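Local coordinates for solute-binding protein (Thermoactinomyces vulgaris, PDB 2ZYN), which probably binds cyclodextrins and related glucose oligomers outside the cell membrane and takes part in their uptake, at residues Leu77-His82 and Lys282-Ser287; Val110-Leu115 and Gly123-Ile128; Val167-Asn172 and Ala222-Ser227; Asp148-Tyr153 and Gln216-Glu221. One frame throughout, in Å; residues are numbered along the deposited sequence.

Contact 1. Residues Leu77-His82 and Lys282-Ser287. With GLC (alpha-D-glucopyranose), chain B.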
# COMPACT_ATOMS: atom_id res chain seq x y z
N LEU A 77 3.37 -17.87 7.77
CA LEU A 77 2.65 -16.61 7.64
C LEU A 77 3.45 -15.62 6.80
O LEU A 77 4.66 -15.45 7.00
CB LEU A 77 2.34 -15.99 9.01
CG LEU A 77 0.99 -16.23 9.68
CD1 LEU A 77 0.40 -17.60 9.42
CD2 LEU A 77 1.10 -15.96 11.18
N VAL A 78 2.76 -14.97 5.87
CA VAL A 78 3.34 -13.99 4.96
C VAL A 78 2.46 -12.74 4.94
O VAL A 78 1.34 -12.76 5.44
CB VAL A 78 3.49 -14.56 3.52
CG1 VAL A 78 4.50 -15.71 3.49
CG2 VAL A 78 2.13 -15.02 2.97
N THR A 79 2.96 -11.65 4.36
CA THR A 79 2.20 -10.40 4.28
C THR A 79 2.50 -9.60 3.02
O THR A 79 3.65 -9.49 2.59
CB THR A 79 2.41 -9.52 5.55
OG1 THR A 79 1.54 -8.38 5.50
CG2 THR A 79 3.88 -9.08 5.70
N TRP A 80 1.44 -9.05 2.43
CA TRP A 80 1.54 -8.08 1.33
C TRP A 80 0.20 -7.36 1.14
O TRP A 80 -0.84 -7.87 1.58
CB TRP A 80 2.02 -8.71 0.02
CG TRP A 80 1.25 -9.91 -0.46
CD1 TRP A 80 0.03 -9.91 -1.08
CD2 TRP A 80 1.68 -11.27 -0.41
NE1 TRP A 80 -0.34 -11.20 -1.39
CE2 TRP A 80 0.66 -12.05 -0.99
CE3 TRP A 80 2.82 -11.91 0.09
CZ2 TRP A 80 0.74 -13.45 -1.10
CZ3 TRP A 80 2.91 -13.30 -0.02
CH2 TRP A 80 1.87 -14.05 -0.61
N PRO A 81 0.22 -6.17 0.50
CA PRO A 81 -1.04 -5.46 0.25
C PRO A 81 -2.02 -6.30 -0.58
O PRO A 81 -1.61 -7.08 -1.43
CB PRO A 81 -0.61 -4.21 -0.52
CG PRO A 81 0.83 -4.02 -0.17
CD PRO A 81 1.38 -5.40 0.00
N HIS A 82 -3.31 -6.11 -0.32
CA HIS A 82 -4.37 -6.99 -0.81
C HIS A 82 -4.57 -7.01 -2.33
O HIS A 82 -5.28 -7.88 -2.83
CB HIS A 82 -5.69 -6.60 -0.17
CG HIS A 82 -6.23 -5.30 -0.67
ND1 HIS A 82 -7.18 -5.23 -1.67
CD2 HIS A 82 -5.91 -4.02 -0.36
CE1 HIS A 82 -7.44 -3.96 -1.93
NE2 HIS A 82 -6.69 -3.21 -1.15
N LYS A 282 -3.22 -4.37 4.43
CA LYS A 282 -2.15 -5.33 4.66
C LYS A 282 -2.59 -6.34 5.71
O LYS A 282 -2.96 -5.97 6.83
CB LYS A 282 -0.85 -4.63 5.06
CG LYS A 282 -0.23 -3.84 3.91
CD LYS A 282 1.15 -3.27 4.22
CE LYS A 282 1.06 -2.02 5.07
NZ LYS A 282 2.17 -1.07 4.79
N GLY A 283 -2.58 -7.61 5.34
CA GLY A 283 -2.96 -8.67 6.26
C GLY A 283 -1.89 -9.73 6.41
O GLY A 283 -0.89 -9.72 5.68
N TRP A 284 -2.08 -10.60 7.39
CA TRP A 284 -1.32 -11.84 7.47
C TRP A 284 -2.05 -12.86 6.62
O TRP A 284 -3.27 -12.98 6.70
CB TRP A 284 -1.20 -12.35 8.90
CG TRP A 284 -0.28 -11.56 9.79
CD1 TRP A 284 -0.62 -10.88 10.93
CD2 TRP A 284 1.13 -11.37 9.62
NE1 TRP A 284 0.49 -10.29 11.48
CE2 TRP A 284 1.58 -10.57 10.70
CE3 TRP A 284 2.06 -11.80 8.66
CZ2 TRP A 284 2.91 -10.19 10.84
CZ3 TRP A 284 3.39 -11.42 8.81
CH2 TRP A 284 3.80 -10.62 9.89
N TYR A 285 -1.30 -13.59 5.80
CA TYR A 285 -1.89 -14.67 5.01
C TYR A 285 -1.25 -15.98 5.42
O TYR A 285 -0.17 -16.00 6.01
CB TYR A 285 -1.70 -14.43 3.51
CG TYR A 285 -2.11 -13.04 3.05
CD1 TYR A 285 -3.38 -12.53 3.32
CD2 TYR A 285 -1.21 -12.24 2.34
CE1 TYR A 285 -3.75 -11.26 2.90
CE2 TYR A 285 -1.58 -10.97 1.91
CZ TYR A 285 -2.84 -10.48 2.20
OH TYR A 285 -3.20 -9.22 1.78
N LEU A 286 -1.95 -17.07 5.12
CA LEU A 286 -1.47 -18.41 5.46
C LEU A 286 -1.07 -19.13 4.18
O LEU A 286 -1.91 -19.33 3.30
CB LEU A 286 -2.55 -19.18 6.23
CG LEU A 286 -2.29 -20.65 6.60
CD1 LEU A 286 -1.07 -20.82 7.50
CD2 LEU A 286 -3.52 -21.25 7.25
N SER A 287 0.21 -19.49 4.10
CA SER A 287 0.76 -20.19 2.95
C SER A 287 0.03 -21.51 2.72
O SER A 287 -0.26 -22.23 3.67
CB SER A 287 2.25 -20.47 3.16
OG SER A 287 2.77 -21.29 2.13
C1 GLC B . 3.11 1.46 -0.02
C2 GLC B . 1.89 0.53 0.10
C3 GLC B . 1.77 -0.49 -1.10
C4 GLC B . 2.13 0.12 -2.47
C5 GLC B . 3.48 0.88 -2.41
C6 GLC B . 3.85 1.53 -3.75
O2 GLC B . 1.91 -0.21 1.34
O3 GLC B . 0.43 -0.95 -1.23
O4 GLC B . 2.23 -0.92 -3.45
O5 GLC B . 3.45 1.89 -1.39
O6 GLC B . 5.23 1.79 -3.76
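Lys-282 lays its CG against Pro-81, 4.1 Å from Pro-81 CA, where strands 77-81 and 278-286 run antiparallel in a mixed sheet of a periplasmic-binding-protein fold. Beyond CG the lysine chain leaves the strand pair and bends toward the sugar site; NZ hydrogen-bonds O3 of one bound glucose and forms salt bridges with Glu-129 and Glu-318. Pro-81 CG touches O3 of another glucose unit at 3.3 Å, so Pro-81 and the end of the Lys-282 side chain both reach the ligand site. Next, Gly-283 O accepts a hydrogen bond from Thr-79 OG1 at 2.8 Å, the hydroxyl standing 41° above the carbonyl plane. The hydroxyl gets there because OG1 stands anti to the threonine N (chi1 -174°). The same glycine O sits over the centre of the Tyr-285 ring. Trp-284 brings the CE3 edge of its indole to Val-78 O, 3.4 Å off and near the ring plane, while CZ3 leans on the Thr-79 methyl. Tyr-285 and Val-78 form a hydrogen-bonded antiparallel pair, Tyr-285 N reaching Val-78 O at 2.8 Å. The tyrosine ring then points its edge at the face of Trp-80 in an edge-to-face stack with the planes 55° apart, and its OH donates to Trp-80 O at 2.7 Å, nearly in line with the carbonyl. A phenylalanine at Tyr-285 would probably leave the Trp-80 carbonyl without this donor. Finally Leu-286 closes the row, its CD1 meeting Leu-77 CD1 at 4.0 Å.

Contact 2. Residues Val110-Leu115 and Gly123-Ile128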
# COMPACT_ATOMS: atom_id res chain seq x y z
N VAL A 110 -14.64 -3.25 5.45
CA VAL A 110 -13.89 -2.92 4.24
C VAL A 110 -12.59 -3.72 4.19
O VAL A 110 -12.20 -4.25 3.14
CB VAL A 110 -13.56 -1.40 4.12
CG1 VAL A 110 -12.61 -1.13 2.96
CG2 VAL A 110 -14.84 -0.58 3.97
N ALA A 111 -11.93 -3.82 5.34
CA ALA A 111 -10.66 -4.54 5.46
C ALA A 111 -10.82 -6.05 5.28
O ALA A 111 -10.00 -6.69 4.63
CB ALA A 111 -10.00 -4.23 6.79
N MET A 112 -11.88 -6.62 5.86
CA MET A 112 -12.18 -8.04 5.70
C MET A 112 -12.56 -8.39 4.27
O MET A 112 -12.16 -9.45 3.75
CB MET A 112 -13.28 -8.48 6.67
CG MET A 112 -12.89 -8.39 8.14
SD MET A 112 -11.41 -9.36 8.52
CE MET A 112 -12.11 -10.99 8.72
N LYS A 113 -13.32 -7.50 3.63
CA LYS A 113 -13.72 -7.64 2.23
C LYS A 113 -12.50 -7.68 1.32
O LYS A 113 -12.43 -8.48 0.39
CB LYS A 113 -14.65 -6.48 1.84
CG LYS A 113 -15.05 -6.42 0.37
CD LYS A 113 -15.27 -4.98 -0.08
CE LYS A 113 -13.99 -4.35 -0.65
NZ LYS A 113 -13.05 -3.81 0.38
N ALA A 114 -11.54 -6.80 1.60
CA ALA A 114 -10.30 -6.72 0.82
C ALA A 114 -9.47 -8.01 0.91
O ALA A 114 -8.73 -8.35 -0.01
CB ALA A 114 -9.48 -5.52 1.26
N LEU A 115 -9.62 -8.72 2.03
CA LEU A 115 -8.88 -9.97 2.27
C LEU A 115 -9.71 -11.21 1.94
O LEU A 115 -9.31 -12.33 2.26
CB LEU A 115 -8.39 -10.02 3.72
CG LEU A 115 -7.00 -9.49 4.07
CD1 LEU A 115 -6.55 -8.33 3.18
CD2 LEU A 115 -6.94 -9.12 5.54
N GLY A 123 -7.09 -13.88 5.09
CA GLY A 123 -6.24 -13.28 6.12
C GLY A 123 -6.96 -12.46 7.17
O GLY A 123 -8.16 -12.21 7.07
N LEU A 124 -6.19 -12.06 8.18
CA LEU A 124 -6.62 -11.11 9.19
C LEU A 124 -5.80 -9.83 9.00
O LEU A 124 -4.58 -9.90 8.83
CB LEU A 124 -6.43 -11.69 10.60
CG LEU A 124 -7.62 -12.32 11.36
CD1 LEU A 124 -8.79 -12.73 10.47
CD2 LEU A 124 -7.17 -13.47 12.25
N PRO A 125 -6.47 -8.66 9.01
CA PRO A 125 -5.81 -7.40 8.68
C PRO A 125 -4.91 -6.84 9.79
O PRO A 125 -5.21 -7.01 10.98
CB PRO A 125 -6.99 -6.46 8.40
CG PRO A 125 -8.09 -7.00 9.23
CD PRO A 125 -7.90 -8.48 9.32
N LYS A 126 -3.83 -6.19 9.38
CA LYS A 126 -2.87 -5.54 10.27
C LYS A 126 -2.95 -4.02 10.13
O LYS A 126 -2.75 -3.28 11.10
CB LYS A 126 -1.44 -5.96 9.92
CG LYS A 126 -1.20 -7.47 9.94
CD LYS A 126 -0.01 -7.83 9.06
CE LYS A 126 1.29 -7.29 9.62
NZ LYS A 126 2.42 -7.72 8.76
N ALA A 127 -3.21 -3.57 8.90
CA ALA A 127 -3.16 -2.15 8.55
C ALA A 127 -4.09 -1.80 7.40
O ALA A 127 -4.23 -2.57 6.44
CB ALA A 127 -1.73 -1.75 8.20
N ILE A 128 -4.71 -0.64 7.50
CA ILE A 128 -5.48 -0.05 6.41
C ILE A 128 -4.87 1.32 6.13
O ILE A 128 -4.51 2.06 7.06
CB ILE A 128 -7.00 0.03 6.75
CG1 ILE A 128 -7.80 0.47 5.52
CG2 ILE A 128 -7.24 0.92 7.98
CD1 ILE A 128 -9.27 0.02 5.55
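Val-110 O is gripped twice from within its own helix while Val-110 CG1 reaches across to Ile-128 CD1, 4.4 Å away. Lys-113 curls its chain back so that NZ lies 2.9 Å from Val-110 O, in the carbonyl plane on a lone pair with a C=O...N angle of 130°; Ala-114 N gives the second, helical bond at 3.1 Å. Toward the other segment the helix presents Ala-111, whose CB rests 4.1 Å from Pro-125 CB. Met-112 comes at the same proline from another side: bends at chi2 (-57°) and chi3 (-82°) fold the thioether toward the strand, setting SD 3.7 Å from Pro-125 CD and running CE alongside the Leu-124 side chain. Here helix 109-114 is followed by a short beta hairpin, strands 116-117 and 120-129, and the second strand returns across the helix that precedes it. That strand is kinked by a classic beta bulge at Lys-126 and Ala-127, both facing Lys-282, and beyond it Ile-128 swings back toward the helix. Leu-115, just past the last helical turn, wedges CD2 against the strand backbone, 3.5 Å from Pro-125 N and 3.7 Å from Gly-123 O. The apolar methyl gives that oxygen no partner, and both Gly-123 N and Gly-123 O are buried without one. Phe-107 and Pro-321 also pack on Pro-125, and Pro-321 touches Ala-111 as well.

Contact 3. Residues Val167-Asn172 and Ala222-Ser227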
# COMPACT_ATOMS: atom_id res chain seq x y z
N VAL A 167 6.92 20.54 -3.34
CA VAL A 167 6.15 19.30 -3.35
C VAL A 167 6.95 18.22 -4.08
O VAL A 167 7.38 18.42 -5.21
CB VAL A 167 4.75 19.45 -4.01
CG1 VAL A 167 3.93 18.17 -3.82
CG2 VAL A 167 3.99 20.65 -3.46
N LEU A 168 7.15 17.09 -3.41
CA LEU A 168 7.88 15.96 -3.99
C LEU A 168 7.16 14.66 -3.66
O LEU A 168 6.76 14.44 -2.52
CB LEU A 168 9.32 15.93 -3.47
CG LEU A 168 10.27 14.80 -3.89
CD1 LEU A 168 10.68 14.93 -5.36
CD2 LEU A 168 11.50 14.79 -3.00
N PHE A 169 7.00 13.80 -4.66
CA PHE A 169 6.44 12.46 -4.44
C PHE A 169 6.78 11.54 -5.60
O PHE A 169 7.30 11.98 -6.63
CB PHE A 169 4.92 12.53 -4.19
CG PHE A 169 4.10 12.81 -5.42
CD1 PHE A 169 4.01 14.10 -5.94
CD2 PHE A 169 3.38 11.79 -6.04
CE1 PHE A 169 3.24 14.36 -7.07
CE2 PHE A 169 2.61 12.04 -7.17
CZ PHE A 169 2.54 13.32 -7.69
N GLU A 170 6.49 10.25 -5.43
CA GLU A 170 6.77 9.23 -6.44
C GLU A 170 5.82 9.34 -7.63
O GLU A 170 4.91 8.51 -7.78
CB GLU A 170 6.69 7.84 -5.82
CG GLU A 170 8.01 7.17 -5.59
CD GLU A 170 7.86 5.82 -4.92
OE1 GLU A 170 7.68 5.78 -3.69
OE2 GLU A 170 7.90 4.80 -5.64
N ALA A 171 6.03 10.35 -8.47
CA ALA A 171 5.15 10.61 -9.61
C ALA A 171 5.35 9.63 -10.77
O ALA A 171 4.58 9.63 -11.73
CB ALA A 171 5.30 12.06 -10.08
N ASN A 172 6.38 8.79 -10.66
CA ASN A 172 6.64 7.72 -11.62
C ASN A 172 5.99 6.40 -11.20
O ASN A 172 6.28 5.34 -11.77
CB ASN A 172 8.15 7.53 -11.81
CG ASN A 172 8.83 6.96 -10.57
OD1 ASN A 172 8.42 7.23 -9.44
ND2 ASN A 172 9.86 6.14 -10.79
N ALA A 222 6.60 21.23 -12.87
CA ALA A 222 7.01 21.20 -11.47
C ALA A 222 8.44 20.69 -11.24
O ALA A 222 8.91 20.66 -10.10
CB ALA A 222 6.00 20.41 -10.63
N ARG A 223 9.11 20.28 -12.32
CA ARG A 223 10.53 19.90 -12.31
C ARG A 223 10.89 18.80 -11.30
O ARG A 223 11.88 18.92 -10.57
CB ARG A 223 11.42 21.14 -12.10
CG ARG A 223 11.64 21.98 -13.35
CD ARG A 223 12.51 23.19 -13.05
NE ARG A 223 12.99 23.84 -14.27
CZ ARG A 223 14.19 23.64 -14.81
NH1 ARG A 223 14.53 24.28 -15.92
NH2 ARG A 223 15.06 22.80 -14.25
N LEU A 224 10.10 17.73 -11.27
CA LEU A 224 10.39 16.59 -10.40
C LEU A 224 11.54 15.75 -10.96
O LEU A 224 11.64 15.56 -12.17
CB LEU A 224 9.14 15.73 -10.19
CG LEU A 224 8.03 16.25 -9.28
CD1 LEU A 224 7.03 15.14 -9.00
CD2 LEU A 224 8.57 16.82 -7.97
N PRO A 225 12.42 15.25 -10.07
CA PRO A 225 13.58 14.44 -10.45
C PRO A 225 13.24 13.24 -11.33
O PRO A 225 12.14 12.68 -11.23
CB PRO A 225 14.11 13.94 -9.10
CG PRO A 225 13.69 14.96 -8.13
CD PRO A 225 12.36 15.46 -8.61
N GLN A 226 14.19 12.85 -12.17
CA GLN A 226 14.05 11.69 -13.05
C GLN A 226 14.35 10.41 -12.28
O GLN A 226 15.13 10.42 -11.32
CB GLN A 226 15.00 11.81 -14.25
CG GLN A 226 14.80 13.05 -15.11
CD GLN A 226 13.62 12.94 -16.07
OE1 GLN A 226 12.53 12.51 -15.69
NE2 GLN A 226 13.83 13.35 -17.32
N SER A 227 13.73 9.31 -12.72
CA SER A 227 13.84 8.00 -12.07
C SER A 227 13.74 8.09 -10.54
O SER A 227 14.68 7.78 -9.81
CB SER A 227 15.12 7.27 -12.51
OG SER A 227 16.27 8.08 -12.36
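The Phe-169 ring carries Ala-171 CB over one face, toward the rim, and is met obliquely by Leu-224 CD1, 4.3 Å from Phe-169 CE1; Trp-218 joins the same ring in an edge-to-face pair. Strand 165-168, outermost of its mixed four-stranded sheet, runs out into residues 169-172, and against it packs the loop that leaves helix 206-220, past whose end Arg-223 is the first residue to leave helical angles, with a positive phi. An inverse gamma turn centred on Glu-170 redirects the first segment and brings Phe-169 and Ala-171 close together; Glu-170 itself touches a bound glucose, so this turn lies beside the ligand. Leu-224 carries most of the contact between the two segments. With CG anti to its own carbonyl carbon (chi1 -74°), the branch points at the first segment, and its two methyls part to different neighbours. CD1 lies in the angle of the turn, 3.7 Å from Ala-171 CB and 4.0 Å from Phe-169 O. CD2 goes back toward the strand, 3.4 Å from Val-167 O and 3.9 Å from Leu-168 CD1. The segments share no hydrogen bond; methyls meet methyls and carbonyl oxygens, and a polar tie comes from outside: Asn-158 ND2 hydrogen-bonds both Val-167 O and Ala-222 O. At the other end the Asn-172 amide, near Ser-227, gives its ND2 to Leu-228 O. Leu-168, with CG anti to its backbone N, extends CD1 past Leu-224 and obliquely onto the next residue, stopping 3.7 Å from Pro-225 CD.

Contact 4. Residues Asp148-Tyr153 and Gln216-Glu221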
# COMPACT_ATOMS: atom_id res chain seq x y z
N ASP A 148 -4.59 22.72 -8.07
CA ASP A 148 -3.96 23.74 -8.92
C ASP A 148 -3.02 24.63 -8.10
O ASP A 148 -1.97 25.05 -8.59
CB ASP A 148 -5.02 24.61 -9.61
CG ASP A 148 -5.71 23.89 -10.75
OD1 ASP A 148 -5.21 22.84 -11.22
OD2 ASP A 148 -6.78 24.39 -11.19
N GLU A 149 -3.43 24.92 -6.87
CA GLU A 149 -2.63 25.73 -5.95
C GLU A 149 -1.41 24.96 -5.43
O GLU A 149 -0.33 25.54 -5.27
CB GLU A 149 -3.49 26.23 -4.79
CG GLU A 149 -4.40 27.40 -5.18
CD GLU A 149 -5.38 27.76 -4.08
OE1 GLU A 149 -6.21 26.91 -3.71
OE2 GLU A 149 -5.33 28.91 -3.61
N LEU A 150 -1.59 23.67 -5.18
CA LEU A 150 -0.50 22.77 -4.80
C LEU A 150 0.52 22.69 -5.93
O LEU A 150 1.74 22.74 -5.70
CB LEU A 150 -1.04 21.37 -4.47
CG LEU A 150 -0.04 20.27 -4.08
CD1 LEU A 150 0.33 20.36 -2.61
CD2 LEU A 150 -0.62 18.89 -4.40
N PHE A 151 0.02 22.56 -7.16
CA PHE A 151 0.86 22.42 -8.34
C PHE A 151 1.65 23.69 -8.66
O PHE A 151 2.80 23.61 -9.11
CB PHE A 151 0.04 21.98 -9.55
CG PHE A 151 0.87 21.56 -10.72
CD1 PHE A 151 1.37 20.26 -10.80
CD2 PHE A 151 1.17 22.45 -11.74
CE1 PHE A 151 2.15 19.86 -11.88
CE2 PHE A 151 1.95 22.06 -12.83
CZ PHE A 151 2.44 20.77 -12.89
N GLN A 152 1.03 24.85 -8.43
CA GLN A 152 1.71 26.13 -8.62
C GLN A 152 2.77 26.35 -7.55
O GLN A 152 3.87 26.82 -7.84
CB GLN A 152 0.71 27.29 -8.65
CG GLN A 152 -0.15 27.35 -9.92
CD GLN A 152 0.67 27.39 -11.20
OE1 GLN A 152 1.55 28.23 -11.37
NE2 GLN A 152 0.38 26.47 -12.11
N TYR A 153 2.43 25.99 -6.31
CA TYR A 153 3.38 25.99 -5.20
C TYR A 153 4.59 25.11 -5.53
O TYR A 153 5.73 25.47 -5.24
CB TYR A 153 2.70 25.50 -3.91
CG TYR A 153 3.58 25.50 -2.68
CD1 TYR A 153 3.68 26.64 -1.87
CD2 TYR A 153 4.30 24.37 -2.31
CE1 TYR A 153 4.48 26.64 -0.74
CE2 TYR A 153 5.11 24.36 -1.18
CZ TYR A 153 5.19 25.50 -0.40
OH TYR A 153 5.99 25.50 0.72
N GLN A 216 2.84 13.90 -16.51
CA GLN A 216 3.86 14.56 -17.33
C GLN A 216 4.17 15.97 -16.82
O GLN A 216 5.34 16.36 -16.73
CB GLN A 216 3.40 14.61 -18.79
CG GLN A 216 4.45 15.12 -19.76
CD GLN A 216 3.96 15.14 -21.20
OE1 GLN A 216 4.57 14.54 -22.08
NE2 GLN A 216 2.84 15.82 -21.44
N LYS A 217 3.12 16.72 -16.49
CA LYS A 217 3.24 18.10 -16.01
C LYS A 217 4.11 18.23 -14.76
O LYS A 217 4.80 19.23 -14.58
CB LYS A 217 1.86 18.71 -15.75
CG LYS A 217 1.02 18.95 -16.99
CD LYS A 217 -0.38 19.43 -16.62
CE LYS A 217 -1.32 19.43 -17.81
NZ LYS A 217 -2.61 20.09 -17.49
N TRP A 218 4.08 17.22 -13.89
CA TRP A 218 4.90 17.21 -12.68
C TRP A 218 6.40 17.18 -13.00
O TRP A 218 7.21 17.70 -12.23
CB TRP A 218 4.50 16.07 -11.75
CG TRP A 218 3.30 16.39 -10.93
CD1 TRP A 218 2.00 16.10 -11.23
CD2 TRP A 218 3.27 17.09 -9.68
NE1 TRP A 218 1.17 16.56 -10.24
CE2 TRP A 218 1.92 17.17 -9.27
CE3 TRP A 218 4.26 17.65 -8.85
CZ2 TRP A 218 1.53 17.79 -8.08
CZ3 TRP A 218 3.87 18.26 -7.67
CH2 TRP A 218 2.52 18.33 -7.29
N PHE A 219 6.75 16.57 -14.13
CA PHE A 219 8.14 16.51 -14.57
C PHE A 219 8.54 17.66 -15.50
O PHE A 219 9.71 18.05 -15.55
CB PHE A 219 8.44 15.16 -15.22
CG PHE A 219 8.29 13.99 -14.29
CD1 PHE A 219 7.07 13.32 -14.19
CD2 PHE A 219 9.36 13.56 -13.50
CE1 PHE A 219 6.92 12.24 -13.32
CE2 PHE A 219 9.22 12.48 -12.64
CZ PHE A 219 8.00 11.82 -12.54
N THR A 220 7.57 18.21 -16.24
CA THR A 220 7.83 19.31 -17.17
C THR A 220 7.70 20.68 -16.49
O THR A 220 8.60 21.52 -16.61
CB THR A 220 6.91 19.24 -18.42
OG1 THR A 220 7.04 17.95 -19.03
CG2 THR A 220 7.30 20.30 -19.45
N GLU A 221 6.59 20.90 -15.78
CA GLU A 221 6.33 22.17 -15.10
C GLU A 221 6.92 22.23 -13.69
O GLU A 221 7.65 23.16 -13.36
CB GLU A 221 4.83 22.46 -15.04
CG GLU A 221 4.34 23.61 -15.91
CD GLU A 221 4.39 23.33 -17.39
OE1 GLU A 221 4.05 22.20 -17.81
OE2 GLU A 221 4.78 24.24 -18.15
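Helix segments 148-153 and 216-220 run roughly the same way, their axes 27° apart, but approach no closer than 11.4 Å, and the nearest alpha carbons, Phe-151 CA and Trp-218 CA, are 7.9 Å apart. Large aromatic side chains bridge this nearly parallel pair, helices 147-157 and 206-220. Phe-151, with CG anti to the backbone N (chi1 -168°), extends toward the second helix and enters edge first. Its CD1 stands 3.5 Å from Trp-218 CE2, over one face of the indole, and the planes meet at 87°, a T-shaped stack. The ring and the indole reach past each other in opposite directions, so the phenyl tip continues to the backbone of the second helix. There Phe-151 CZ lies 3.3 Å from Lys-217 O, close to the ring plane, and 3.6 Å from Glu-221 CB. The charged ends of these two residues lead away from the phenyl ring, Lys-217 NZ to a salt bridge with Glu-214. Leu-150 adds its CD2 at the edge of the indole, 4.3 Å from Trp-218 CH2, while Trp-218 NE1 hydrogen-bonds Tyr-147 OH and so fixes the ring's turn. An alanine at Trp-218 would probably open a gap beside Phe-151, leaving its ring without the face it points into and less firmly held, and Tyr-147 OH without its indole partner. Strand 165-168, at the edge of its four-stranded sheet, lies alongside through Val-167, touched by Leu-150, Tyr-153 and Trp-218, and helix 360-371 packs on the second helix through Gln-216 and Phe-219.

The contacts form two pairs on opposite sides of the chain's centre. Contacts 1 and 2, centres 10 Å apart, share a sheet: Lys-282 O and Lys-126 N lie 2.7 Å apart, and Lys-282 N and Ala-127 O 2.9 Å. Contacts 3 and 4 are equally close, and their second segments are consecutive in the chain, Leu-224 N lying 3.0 Å from Trp-218 O. Centres of contacts 1 and 3 are about 30 Å apart, nearest atoms about 12 Å. Bound glucose meets one contact of each pair, about 3 Å from the Lys-282 side chain of contact 1 and touching Glu-170 of contact 3, consistent with a sugar held between two lobes, as in related proteins.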